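Local structure of reducing-end xylose-releasing exo-oligoxylanase Rex8A (Paenibacillus barcinonensis, 6SUD) at residues A[288-293]-A[330-335]; A[292-297]-A[342-347]; A[104-109]-A[187-192]; A[179-184]-A[244-249]; A[144-147]-A[152-155]. The protein hydrolyses short xylooligosaccharides, linear or branched, from their reducing ends, releasing xylose as an exo-acting glycoside hydrolase of family 8 in xylan breakdown. The protein carries 1 engineered substitution. All coordinates share one frame; numbering follows the deposited sequence.

Contact 1: residues A[288-293]-A[330-335]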
# COMPACT_ATOMS: atom_id res chain seq x y z
N GLN A 288 3.02 -17.07 11.00
CA GLN A 288 2.04 -17.28 12.10
C GLN A 288 1.02 -16.13 12.09
O GLN A 288 -0.17 -16.44 12.20
CB GLN A 288 2.77 -17.51 13.42
CG GLN A 288 3.70 -18.73 13.40
CD GLN A 288 3.09 -20.00 12.84
OE1 GLN A 288 1.89 -20.25 12.98
NE2 GLN A 288 3.90 -20.81 12.17
N GLN A 289 1.46 -14.88 11.92
CA GLN A 289 0.58 -13.69 11.81
C GLN A 289 -0.42 -13.92 10.67
O GLN A 289 -1.61 -13.71 10.88
CB GLN A 289 1.38 -12.42 11.56
CG GLN A 289 0.55 -11.24 11.08
CD GLN A 289 -0.52 -10.80 12.05
OE1 GLN A 289 -0.45 -11.08 13.24
NE2 GLN A 289 -1.53 -10.13 11.52
N SER A 290 0.06 -14.35 9.50
CA SER A 290 -0.82 -14.64 8.34
C SER A 290 -1.82 -15.76 8.69
O SER A 290 -3.00 -15.59 8.38
CB SER A 290 0.01 -14.94 7.12
OG SER A 290 0.89 -13.85 6.85
N ASN A 291 -1.38 -16.86 9.29
CA ASN A 291 -2.27 -17.98 9.71
C ASN A 291 -3.37 -17.46 10.67
O ASN A 291 -4.52 -17.92 10.57
CB ASN A 291 -1.48 -19.11 10.37
CG ASN A 291 -0.56 -19.84 9.41
OD1 ASN A 291 -0.74 -19.80 8.20
ND2 ASN A 291 0.44 -20.54 9.93
N ARG A 292 -3.00 -16.58 11.60
CA ARG A 292 -3.90 -16.09 12.68
C ARG A 292 -5.02 -15.26 12.08
O ARG A 292 -6.20 -15.56 12.38
CB ARG A 292 -3.20 -15.21 13.71
CG ARG A 292 -2.34 -16.01 14.66
CD ARG A 292 -1.83 -15.27 15.87
NE ARG A 292 -0.86 -16.18 16.48
CZ ARG A 292 0.44 -15.95 16.64
NH1 ARG A 292 0.99 -14.81 16.27
NH2 ARG A 292 1.20 -16.88 17.21
N ILE A 293 -4.67 -14.27 11.26
CA ILE A 293 -5.74 -13.40 10.69
C ILE A 293 -6.63 -14.24 9.78
O ILE A 293 -7.84 -14.04 9.84
CB ILE A 293 -5.18 -12.12 10.02
CG1 ILE A 293 -6.27 -11.05 10.00
CG2 ILE A 293 -4.58 -12.41 8.66
CD1 ILE A 293 -5.83 -9.71 9.43
N ALA A 330 -6.86 -12.72 1.63
CA ALA A 330 -6.42 -13.66 0.58
C ALA A 330 -4.92 -13.44 0.31
O ALA A 330 -4.20 -14.43 0.14
CB ALA A 330 -7.27 -13.49 -0.66
N MET A 331 -4.46 -12.20 0.33
CA MET A 331 -3.05 -11.87 0.01
C MET A 331 -2.13 -12.47 1.09
O MET A 331 -0.96 -12.76 0.75
CB MET A 331 -2.85 -10.36 -0.12
CG MET A 331 -1.46 -9.99 -0.60
SD MET A 331 -1.40 -8.44 -1.49
CE MET A 331 0.38 -8.19 -1.53
N ALA A 332 -2.66 -12.69 2.30
CA ALA A 332 -1.94 -13.33 3.43
C ALA A 332 -1.53 -14.77 3.06
O ALA A 332 -0.67 -15.32 3.76
CB ALA A 332 -2.78 -13.32 4.67
N SER A 333 -2.11 -15.34 1.99
CA SER A 333 -1.78 -16.70 1.50
C SER A 333 -0.35 -16.76 0.92
O SER A 333 0.18 -17.89 0.81
CB SER A 333 -2.80 -17.21 0.55
OG SER A 333 -4.01 -17.48 1.27
N LEU A 334 0.27 -15.62 0.57
CA LEU A 334 1.72 -15.62 0.22
C LEU A 334 2.54 -16.15 1.39
O LEU A 334 3.63 -16.69 1.13
CB LEU A 334 2.20 -14.22 -0.18
CG LEU A 334 1.83 -13.76 -1.59
CD1 LEU A 334 2.15 -12.28 -1.78
CD2 LEU A 334 2.52 -14.59 -2.64
N ALA A 335 2.08 -16.00 2.64
CA ALA A 335 2.86 -16.36 3.85
C ALA A 335 2.20 -17.50 4.63
O ALA A 335 2.92 -18.33 5.19
CB ALA A 335 3.07 -15.15 4.71

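Contact 2: residues A[292-297]-A[342-347]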
# COMPACT_ATOMS: atom_id res chain seq x y z
N ARG A 292 -3.00 -16.58 11.60
CA ARG A 292 -3.90 -16.09 12.68
C ARG A 292 -5.02 -15.26 12.08
O ARG A 292 -6.20 -15.56 12.38
CB ARG A 292 -3.20 -15.21 13.71
CG ARG A 292 -2.34 -16.01 14.66
CD ARG A 292 -1.83 -15.27 15.87
NE ARG A 292 -0.86 -16.18 16.48
CZ ARG A 292 0.44 -15.95 16.64
NH1 ARG A 292 0.99 -14.81 16.27
NH2 ARG A 292 1.20 -16.88 17.21
N ILE A 293 -4.67 -14.27 11.26
CA ILE A 293 -5.74 -13.40 10.69
C ILE A 293 -6.63 -14.24 9.78
O ILE A 293 -7.84 -14.04 9.84
CB ILE A 293 -5.18 -12.12 10.02
CG1 ILE A 293 -6.27 -11.05 10.00
CG2 ILE A 293 -4.58 -12.41 8.66
CD1 ILE A 293 -5.83 -9.71 9.43
N GLN A 294 -6.09 -15.20 9.02
CA GLN A 294 -6.93 -16.07 8.15
C GLN A 294 -7.83 -16.95 9.01
O GLN A 294 -9.00 -17.10 8.68
CB GLN A 294 -6.09 -16.90 7.18
CG GLN A 294 -5.66 -16.10 5.96
CD GLN A 294 -5.02 -16.96 4.90
OE1 GLN A 294 -4.64 -18.11 5.14
NE2 GLN A 294 -4.92 -16.41 3.71
N ALA A 295 -7.30 -17.54 10.08
CA ALA A 295 -8.08 -18.31 11.07
C ALA A 295 -9.21 -17.42 11.62
O ALA A 295 -10.35 -17.92 11.71
CB ALA A 295 -7.18 -18.83 12.16
N PHE A 296 -8.91 -16.16 11.96
CA PHE A 296 -9.91 -15.23 12.55
C PHE A 296 -11.10 -15.08 11.59
O PHE A 296 -12.23 -15.11 12.08
CB PHE A 296 -9.35 -13.85 12.91
CG PHE A 296 -10.38 -12.96 13.57
CD1 PHE A 296 -10.71 -13.10 14.91
CD2 PHE A 296 -11.07 -12.03 12.82
CE1 PHE A 296 -11.69 -12.30 15.48
CE2 PHE A 296 -12.07 -11.26 13.38
CZ PHE A 296 -12.37 -11.38 14.72
N PHE A 297 -10.87 -14.99 10.28
CA PHE A 297 -11.93 -14.70 9.28
C PHE A 297 -12.40 -15.98 8.57
O PHE A 297 -13.24 -15.86 7.66
CB PHE A 297 -11.46 -13.64 8.28
CG PHE A 297 -11.44 -12.27 8.90
CD1 PHE A 297 -12.62 -11.65 9.28
CD2 PHE A 297 -10.24 -11.64 9.18
CE1 PHE A 297 -12.60 -10.40 9.87
CE2 PHE A 297 -10.22 -10.40 9.79
CZ PHE A 297 -11.40 -9.78 10.15
N ASP A 342 -5.68 -21.94 1.13
CA ASP A 342 -6.15 -22.39 -0.20
C ASP A 342 -7.58 -21.87 -0.40
O ASP A 342 -7.89 -21.37 -1.50
CB ASP A 342 -5.98 -23.90 -0.37
CG ASP A 342 -4.54 -24.37 -0.53
OD1 ASP A 342 -3.66 -23.52 -0.70
OD2 ASP A 342 -4.32 -25.61 -0.49
N SER A 343 -8.42 -21.91 0.63
CA SER A 343 -9.83 -21.49 0.50
C SER A 343 -9.95 -19.96 0.32
O SER A 343 -10.83 -19.55 -0.43
CB SER A 343 -10.70 -22.04 1.59
OG SER A 343 -10.12 -21.82 2.84
N PHE A 344 -9.07 -19.14 0.90
CA PHE A 344 -9.13 -17.66 0.69
C PHE A 344 -8.73 -17.30 -0.74
O PHE A 344 -9.25 -16.31 -1.30
CB PHE A 344 -8.22 -16.89 1.65
CG PHE A 344 -8.91 -16.49 2.93
CD1 PHE A 344 -9.76 -15.40 2.97
CD2 PHE A 344 -8.72 -17.22 4.09
CE1 PHE A 344 -10.40 -15.04 4.14
CE2 PHE A 344 -9.36 -16.86 5.26
CZ PHE A 344 -10.20 -15.77 5.29
N VAL A 345 -7.77 -18.04 -1.29
CA VAL A 345 -7.30 -17.86 -2.70
C VAL A 345 -8.49 -18.14 -3.62
O VAL A 345 -8.71 -17.35 -4.56
CB VAL A 345 -6.11 -18.79 -3.03
CG1 VAL A 345 -5.79 -18.80 -4.51
CG2 VAL A 345 -4.86 -18.43 -2.24
N LYS A 346 -9.20 -19.23 -3.37
CA LYS A 346 -10.38 -19.63 -4.20
C LYS A 346 -11.51 -18.61 -4.01
O LYS A 346 -12.13 -18.23 -5.02
CB LYS A 346 -10.85 -21.04 -3.82
CG LYS A 346 -12.09 -21.52 -4.56
CD LYS A 346 -12.54 -22.89 -4.12
CE LYS A 346 -12.67 -23.88 -5.26
NZ LYS A 346 -14.00 -23.80 -5.91
N ARG A 347 -11.77 -18.20 -2.77
CA ARG A 347 -12.86 -17.23 -2.46
C ARG A 347 -12.58 -15.94 -3.23
O ARG A 347 -13.51 -15.36 -3.80
CB ARG A 347 -12.95 -16.98 -0.96
CG ARG A 347 -13.96 -15.91 -0.56
CD ARG A 347 -15.38 -16.33 -0.82
NE ARG A 347 -16.36 -15.54 -0.07
CZ ARG A 347 -16.89 -14.38 -0.47
NH1 ARG A 347 -16.52 -13.82 -1.62
NH2 ARG A 347 -17.77 -13.77 0.29

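Contact 3: residues A[104-109]-A[187-192]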
# COMPACT_ATOMS: atom_id res chain seq x y z
N GLY A 104 8.17 25.71 1.41
CA GLY A 104 7.54 25.79 2.74
C GLY A 104 7.78 24.53 3.54
O GLY A 104 8.65 23.73 3.15
N ARG A 105 7.01 24.34 4.61
CA ARG A 105 7.27 23.29 5.63
C ARG A 105 7.08 21.89 5.01
O ARG A 105 7.66 20.95 5.57
CB ARG A 105 6.41 23.47 6.88
CG ARG A 105 4.92 23.24 6.69
CD ARG A 105 4.22 23.13 8.04
NE ARG A 105 4.51 24.27 8.90
CZ ARG A 105 5.29 24.26 9.99
NH1 ARG A 105 5.86 23.14 10.42
NH2 ARG A 105 5.48 25.38 10.66
N TYR A 106 6.35 21.78 3.89
CA TYR A 106 6.03 20.47 3.24
C TYR A 106 6.74 20.32 1.88
O TYR A 106 6.34 19.46 1.08
CB TYR A 106 4.52 20.32 3.08
CG TYR A 106 3.71 20.35 4.35
CD1 TYR A 106 4.08 19.60 5.46
CD2 TYR A 106 2.55 21.11 4.45
CE1 TYR A 106 3.34 19.62 6.63
CE2 TYR A 106 1.79 21.13 5.61
CZ TYR A 106 2.19 20.39 6.71
OH TYR A 106 1.45 20.41 7.85
N LYS A 107 7.78 21.11 1.63
CA LYS A 107 8.54 21.11 0.35
C LYS A 107 8.87 19.67 -0.05
O LYS A 107 9.47 18.95 0.77
CB LYS A 107 9.84 21.91 0.52
CG LYS A 107 10.65 22.11 -0.75
CD LYS A 107 11.79 23.08 -0.58
CE LYS A 107 13.02 22.46 0.05
NZ LYS A 107 13.82 21.71 -0.95
N ASP A 108 8.50 19.27 -1.28
CA ASP A 108 8.84 17.96 -1.91
C ASP A 108 7.87 16.87 -1.44
O ASP A 108 7.84 15.82 -2.08
CB ASP A 108 10.30 17.56 -1.67
CG ASP A 108 11.31 18.57 -2.19
OD1 ASP A 108 10.95 19.36 -3.08
OD2 ASP A 108 12.46 18.55 -1.69
N TYR A 109 7.11 17.10 -0.36
CA TYR A 109 5.94 16.26 0.01
C TYR A 109 4.77 16.56 -0.93
O TYR A 109 4.80 17.56 -1.69
CB TYR A 109 5.49 16.51 1.46
CG TYR A 109 6.45 16.13 2.56
CD1 TYR A 109 7.48 15.22 2.39
CD2 TYR A 109 6.26 16.65 3.83
CE1 TYR A 109 8.31 14.86 3.44
CE2 TYR A 109 7.09 16.31 4.89
CZ TYR A 109 8.11 15.40 4.69
OH TYR A 109 8.91 15.05 5.74
N ILE A 187 1.38 11.36 10.65
CA ILE A 187 1.69 12.62 9.92
C ILE A 187 2.98 13.19 10.52
O ILE A 187 3.36 12.79 11.61
CB ILE A 187 0.53 13.64 9.95
CG1 ILE A 187 0.17 14.09 11.37
CG2 ILE A 187 -0.67 13.09 9.19
CD1 ILE A 187 -0.88 15.20 11.42
N PRO A 188 3.71 14.08 9.82
CA PRO A 188 5.01 14.56 10.31
C PRO A 188 5.00 15.15 11.73
O PRO A 188 6.00 15.04 12.43
CB PRO A 188 5.39 15.62 9.27
CG PRO A 188 4.68 15.19 8.01
CD PRO A 188 3.37 14.60 8.49
N GLU A 189 3.89 15.79 12.14
CA GLU A 189 3.80 16.60 13.38
C GLU A 189 3.50 15.73 14.61
O GLU A 189 3.80 16.20 15.72
CB GLU A 189 2.75 17.70 13.25
CG GLU A 189 3.09 18.76 12.23
CD GLU A 189 2.59 18.53 10.81
OE1 GLU A 189 2.04 17.43 10.53
OE2 GLU A 189 2.77 19.44 9.97
N LEU A 190 2.91 14.53 14.46
CA LEU A 190 2.33 13.78 15.61
C LEU A 190 3.18 12.57 15.98
O LEU A 190 3.67 11.85 15.11
CB LEU A 190 0.88 13.40 15.27
CG LEU A 190 -0.07 14.58 15.08
CD1 LEU A 190 -1.49 14.10 14.82
CD2 LEU A 190 -0.04 15.51 16.29
N PRO A 191 3.40 12.31 17.30
CA PRO A 191 4.26 11.22 17.76
C PRO A 191 3.51 9.89 17.93
O PRO A 191 3.47 9.33 19.00
CB PRO A 191 4.73 11.75 19.12
CG PRO A 191 3.52 12.48 19.65
CD PRO A 191 2.85 13.08 18.43
N PHE A 192 2.88 9.42 16.87
CA PHE A 192 2.36 8.04 16.81
C PHE A 192 2.37 7.60 15.36
O PHE A 192 2.74 8.40 14.47
CB PHE A 192 0.97 7.93 17.44
CG PHE A 192 -0.13 8.73 16.79
CD1 PHE A 192 -0.85 8.22 15.72
CD2 PHE A 192 -0.47 9.98 17.28
CE1 PHE A 192 -1.87 8.95 15.15
CE2 PHE A 192 -1.49 10.71 16.70
CZ PHE A 192 -2.20 10.20 15.64
O HOH W 1 5.41 20.14 9.75
O HOH W 2 0.66 17.62 8.26

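Contact 4: residues A[179-184]-A[244-249]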
# COMPACT_ATOMS: atom_id res chain seq x y z
N PRO A 179 13.45 9.86 13.95
CA PRO A 179 14.84 9.44 13.91
C PRO A 179 15.23 8.52 15.08
O PRO A 179 16.06 7.68 14.88
CB PRO A 179 15.63 10.76 13.97
CG PRO A 179 14.64 11.80 13.49
CD PRO A 179 13.32 11.33 14.04
N SER A 180 14.62 8.71 16.25
CA SER A 180 14.97 7.99 17.51
C SER A 180 14.63 6.49 17.41
O SER A 180 15.39 5.70 18.00
CB SER A 180 14.34 8.63 18.72
OG SER A 180 12.93 8.48 18.74
N ASN A 181 13.54 6.10 16.73
CA ASN A 181 13.09 4.68 16.68
C ASN A 181 13.01 4.16 15.23
O ASN A 181 12.66 2.98 15.08
CB ASN A 181 11.76 4.50 17.42
CG ASN A 181 10.67 5.40 16.87
OD1 ASN A 181 10.73 5.79 15.70
ND2 ASN A 181 9.72 5.78 17.70
N ARG A 182 13.31 4.99 14.22
CA ARG A 182 13.35 4.62 12.78
C ARG A 182 11.96 4.18 12.28
O ARG A 182 11.91 3.42 11.28
CB ARG A 182 14.34 3.48 12.48
CG ARG A 182 15.65 3.50 13.24
CD ARG A 182 16.47 4.77 13.09
NE ARG A 182 17.90 4.57 13.31
CZ ARG A 182 18.51 4.49 14.49
NH1 ARG A 182 17.83 4.57 15.62
NH2 ARG A 182 19.82 4.32 14.55
N LEU A 183 10.88 4.69 12.89
CA LEU A 183 9.48 4.29 12.55
C LEU A 183 8.79 5.40 11.76
O LEU A 183 8.92 6.58 12.14
CB LEU A 183 8.71 3.97 13.83
CG LEU A 183 9.22 2.80 14.64
CD1 LEU A 183 8.31 2.55 15.83
CD2 LEU A 183 9.38 1.54 13.79
N ILE A 184 8.04 5.01 10.73
CA ILE A 184 7.19 5.96 9.95
C ILE A 184 6.08 6.50 10.87
O ILE A 184 5.58 5.74 11.73
CB ILE A 184 6.65 5.31 8.67
CG1 ILE A 184 6.07 6.36 7.72
CG2 ILE A 184 5.66 4.19 8.99
CD1 ILE A 184 5.69 5.83 6.36
N ALA A 244 -1.57 3.46 15.94
CA ALA A 244 -0.87 2.81 17.07
C ALA A 244 0.23 3.73 17.59
O ALA A 244 0.84 4.44 16.78
CB ALA A 244 -0.31 1.49 16.64
N ASN A 245 0.45 3.69 18.90
CA ASN A 245 1.63 4.29 19.57
C ASN A 245 2.91 3.61 19.06
O ASN A 245 2.84 2.51 18.47
CB ASN A 245 1.49 4.15 21.09
CG ASN A 245 0.30 4.91 21.62
OD1 ASN A 245 0.12 6.07 21.27
ND2 ASN A 245 -0.51 4.28 22.45
N TYR A 246 4.07 4.23 19.34
CA TYR A 246 5.40 3.71 18.94
C TYR A 246 5.64 2.35 19.61
O TYR A 246 6.46 1.59 19.08
CB TYR A 246 6.49 4.72 19.29
CG TYR A 246 6.52 5.96 18.43
CD1 TYR A 246 6.18 5.93 17.08
CD2 TYR A 246 6.93 7.18 18.95
CE1 TYR A 246 6.22 7.07 16.29
CE2 TYR A 246 6.98 8.33 18.18
CZ TYR A 246 6.62 8.28 16.84
OH TYR A 246 6.69 9.41 16.07
N ASP A 247 4.95 2.06 20.72
CA ASP A 247 5.08 0.79 21.49
C ASP A 247 4.11 -0.28 20.95
O ASP A 247 4.14 -1.41 21.47
CB ASP A 247 4.90 1.03 22.99
CG ASP A 247 3.49 1.33 23.47
OD1 ASP A 247 2.55 1.29 22.65
OD2 ASP A 247 3.32 1.58 24.70
N GLY A 248 3.28 0.05 19.95
CA GLY A 248 2.41 -0.93 19.27
C GLY A 248 0.98 -0.93 19.79
O GLY A 248 0.10 -1.44 19.07
N THR A 249 0.73 -0.37 20.98
CA THR A 249 -0.65 -0.27 21.55
C THR A 249 -1.48 0.72 20.74
O THR A 249 -0.95 1.67 20.15
CB THR A 249 -0.66 0.14 23.03
OG1 THR A 249 0.14 1.31 23.21
CG2 THR A 249 -0.17 -0.96 23.96

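Contact 5: residues A[144-147]-A[152-155]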
# COMPACT_ATOMS: atom_id res chain seq x y z
N TRP A 144 12.13 1.07 -17.14
CA TRP A 144 12.00 1.91 -18.37
C TRP A 144 13.17 2.89 -18.57
O TRP A 144 13.32 3.42 -19.70
CB TRP A 144 10.70 2.70 -18.28
CG TRP A 144 9.49 1.85 -18.10
CD1 TRP A 144 9.24 0.64 -18.67
CD2 TRP A 144 8.33 2.19 -17.32
NE1 TRP A 144 8.00 0.19 -18.27
CE2 TRP A 144 7.41 1.13 -17.48
CE3 TRP A 144 7.98 3.28 -16.53
CZ2 TRP A 144 6.17 1.13 -16.84
CZ3 TRP A 144 6.76 3.28 -15.90
CH2 TRP A 144 5.86 2.22 -16.06
N GLY A 145 13.93 3.18 -17.52
CA GLY A 145 15.03 4.15 -17.59
C GLY A 145 14.54 5.58 -17.41
O GLY A 145 13.36 5.86 -17.70
N ASP A 146 15.42 6.46 -16.94
CA ASP A 146 15.04 7.86 -16.63
C ASP A 146 14.94 8.64 -17.93
O ASP A 146 15.72 8.38 -18.86
CB ASP A 146 16.00 8.54 -15.66
CG ASP A 146 15.82 8.12 -14.21
OD1 ASP A 146 15.33 7.01 -13.98
OD2 ASP A 146 16.16 8.93 -13.32
N GLY A 147 13.99 9.57 -17.97
CA GLY A 147 13.82 10.55 -19.06
C GLY A 147 14.06 11.96 -18.54
O GLY A 147 14.53 12.14 -17.42
N ASP A 152 12.47 11.94 -14.88
CA ASP A 152 13.77 11.49 -14.32
C ASP A 152 13.47 10.73 -13.02
O ASP A 152 13.79 11.24 -11.93
CB ASP A 152 14.74 12.65 -14.12
CG ASP A 152 14.22 13.82 -13.29
OD1 ASP A 152 13.05 14.14 -13.43
OD2 ASP A 152 15.01 14.41 -12.52
N TYR A 153 12.89 9.53 -13.14
CA TYR A 153 12.21 8.78 -12.05
C TYR A 153 13.13 8.57 -10.83
O TYR A 153 12.67 8.83 -9.69
CB TYR A 153 11.73 7.42 -12.55
CG TYR A 153 10.89 7.48 -13.79
CD1 TYR A 153 9.66 8.11 -13.80
CD2 TYR A 153 11.31 6.85 -14.95
CE1 TYR A 153 8.87 8.13 -14.94
CE2 TYR A 153 10.53 6.86 -16.10
CZ TYR A 153 9.31 7.51 -16.09
OH TYR A 153 8.53 7.52 -17.22
N GLN A 154 14.37 8.11 -11.04
CA GLN A 154 15.29 7.78 -9.92
C GLN A 154 15.54 9.04 -9.09
O GLN A 154 15.42 8.96 -7.86
CB GLN A 154 16.62 7.19 -10.39
CG GLN A 154 17.47 6.64 -9.25
CD GLN A 154 18.85 6.25 -9.71
OE1 GLN A 154 19.16 5.08 -9.89
NE2 GLN A 154 19.70 7.24 -9.92
N ALA A 155 15.87 10.17 -9.73
CA ALA A 155 16.18 11.43 -9.01
C ALA A 155 14.91 11.95 -8.31
O ALA A 155 15.02 12.50 -7.19
CB ALA A 155 16.76 12.45 -9.95

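Contact 1: residues A[288-293]-A[330-335]
Ser290 meets Ala332 and Ala335 where small residues let a helix and a neighbouring turn come close: the CA atoms of Ser290 and Ala332 are 5.2 Å apart. The packing is van der Waals contact. Ser290 CB lies 4.1 Å from Ala332 CB and 3.4 Å from the carbonyl O of the same alanine, so the serine rests on both the side chain and the backbone of its partner. Three residues further along the helix, the CG2 branch of Ile293 reaches Ala332 CB at 4.5 Å, a looser apolar touch.

Here helix 285-297 packs on the C-terminal end of helix 322-331 in the (alpha/alpha)6 barrel of the family 8 glycoside hydrolases. At that end the chain tightens into a 3-10 turn over 332-334 and then leaves it at Ala335. Helix 268-280 also borders the site, through Ala270 beside Ile293 and Trp277 beside Ala335.

The polar part is settled within the first helix. Ser290 OG stands beside its own backbone N, anti to the carbonyl carbon (chi1 -57°), and hydrogen-bonds to Gln286 O one turn back. The same oxygen, Ser290 OG, also touches Ala335 CB at 3.3 Å, a contact of packing alone. Next to it, Asn291 ND2 bonds to Asp337 OD1, tying the helix to the loop that follows the turn.

Contact 2: residues A[292-297]-A[342-347]
Phe344 lays its ring along the side chain of Gln294, the two running past each other in opposite directions with amide and ring planes only 15° apart. Gln294 has CG beside its backbone N (chi1 -81°) and is extended beyond it, and this straight course carries CB, CG and CD in turn past the CD2-CE2 side of the ring: Gln294 CG is 3.8 Å from Phe344 CD2, and Gln294 NE2 ends 3.9 Å from Phe344 CB. The chi1 of Phe344, -91°, is rotated away from the staggered value near -60°, and its CD2 and CE2 face the glutamine chain.

At the far end of the ring the partners are backbone and methylene. Gln294 O sits at the ring edge near its plane, 3.4 Å from Phe344 CE2, and Phe297 CB touches Phe344 CZ at 3.9 Å. The contact joins helix 285-297 to helix 341-349 within the barrel domain, with Asn329 of helix 322-331 also against the phenylalanine. With an alanine here, the methylenes of Gln294 and the CB of Phe297 would probably lose their shared aromatic neighbour, opening a gap between the two helices.

The buried amide is held by partners of its own: Gln294 NE2 donates to Asn329 O and is also hydrogen-bonded to Ser333 OG, two bonds that fix the rotation of the amide, nearly parallel to the ring but beside its CD2 rim. The ring of Phe297 leads away from Phe344 and meets Tyr305 edge-to-face.

Contact 3: residues A[104-109]-A[187-192]
Tyr106 and Glu189 meet across two irregular loops built of beta turns, type I from Gly104 to Lys107, type II from Tyr106 to Tyr109 and type I from Ile187 to Leu190, with the backbones well apart at 9.3 Å between the CA atoms of Tyr106 and Pro188. The side chains bridge that distance. Tyr106 OH donates to Glu189 OE2 at 2.7 Å, reaching the oxygen on its syn side, 24° out of the carboxylate plane, while ring and carboxylate stand nearly perpendicular. A bend at chi2 (91°) swings the glutamate head round to the hydroxyl. Water 2 donates both to Tyr106 OH and to Glu189 OE1, at 2.7 Å from the latter, closing a small ring through hydroxyl, water and carboxylate.

Arg105 folds its CG over the centre of the Tyr106 ring, 3.7 Å above the plane; water 1 accepts from Arg105 NH1 and probably donates to Glu189 OE2. Separately, Tyr109 CE2 packs on Pro188 CG at 4.1 Å, and Tyr109 OH is bonded to Asp174 O. This loop-to-loop junction of the family 8 fold joins the loop before strand 113-114 to the loop before helix 200-209, the Pro188 side chain about 10 Å from a bound xylose.

Contact 4: residues A[179-184]-A[244-249]
Asn181 places CG between its backbone N and carbonyl carbon (chi1 57°), and Tyr246 sets its ring beside its own backbone N (chi1 -71°); together these turns bring the amide nitrogen of Asn181 over one face of the tyrosine ring. The site joins the hairpin of strands 177-178 and 183-184 to a type I beta turn from Asn245 to Gly248, in the loop between helices 215-232 and 268-280.

Asn181 also forms an Asx turn, its OD1 accepting from Leu183 N at 3.0 Å. With the oxygen engaged in the hairpin, the nitrogen end of the amide is presented to the tyrosine. The two flat groups cross steeply, their planes 74° apart. Leu183 adds an apolar touch, its CD1 4.2 Å from Tyr246 CD1; the same methyl also comes within 3.9 Å of the backbone Tyr246 O. Replacing the tyrosine by a serine would probably deprive the asparagine nitrogen of the ring beneath it and take away the aromatic contact of Leu183 CD1.

A second Asx turn steadies the opposing loop, where Asp247 OD1 accepts from Thr249 N. The amide approaches Tyr246 off-centre: Asn181 ND2 stands 3.2 Å above the ring plane, displaced toward the rim, with Tyr246 CG its closest ring atom at 3.3 Å.

Contact 5: residues A[144-147]-A[152-155]
Asp146 turns its carboxylate to the first turn of helix 153-170, where both oxygens take the backbone N-H of Gln154. The bond to Asp146 OD2 is the shorter, 3.0 Å from Gln154 N, arriving on the syn side and 25° out of the carboxylate plane; the one to Asp146 OD1, at 3.3 Å from the same nitrogen, is weak though straighter (162°). OD1 has a further partner in Ser141 OG, so the aspartate links the incoming helix to the one just left. With CG beside the backbone N (chi1 -77°), the carboxylate is carried to this N-H and also packs against the side chain of Gln154, whose CB is 3.4 Å from Asp146 OD2.

The setting is the connection between helices 127-144 and 153-170, a loop of eight residues. Gly145 leaves the first helix with positive phi, and Asp152 occupies the N-cap position of the second without a capping bond from its own side chain. Its OD1 is bonded instead to Gln156 NE2, while Asp146 satisfies an N-H of the first turn from across the loop. The negative charge of Asp146 probably interacts favourably with the helix dipole.

Tyr153 is buried beside the loop. Gly145 O lies at its ring edge, near the plane, 3.4 Å from Tyr153 CE2, and Trp144 CE3 is 4.4 Å from Tyr153 CE2. Tyr153 OH is hydrogen-bonded to Asp89 OD1 and Lys85 NZ, and Trp144 NE1 to Asp83 OD1.

The five contacts show how one helical family 8 domain is held together at separate points. Contacts 1 and 2 form one cluster, their centres 8 Å apart: both start from helix 285-297, which meets in turn the end of helix 322-331 and the next helix, 341-349. Contacts 3 and 4 form another, 16 Å between centres, with segments that alternate along the chain; they touch where Tyr246 OH packs on Pro191 CA. Contact 5 joins two consecutive helices within the stretch spanned by contact 3, with about 26 Å between their centres. Contacts 1 and 3 lie on opposite sides of the chain's centre, so sequence-distant helices and loops are tied on different sides of one (alpha/alpha)6-barrel domain, away from the annotated sites.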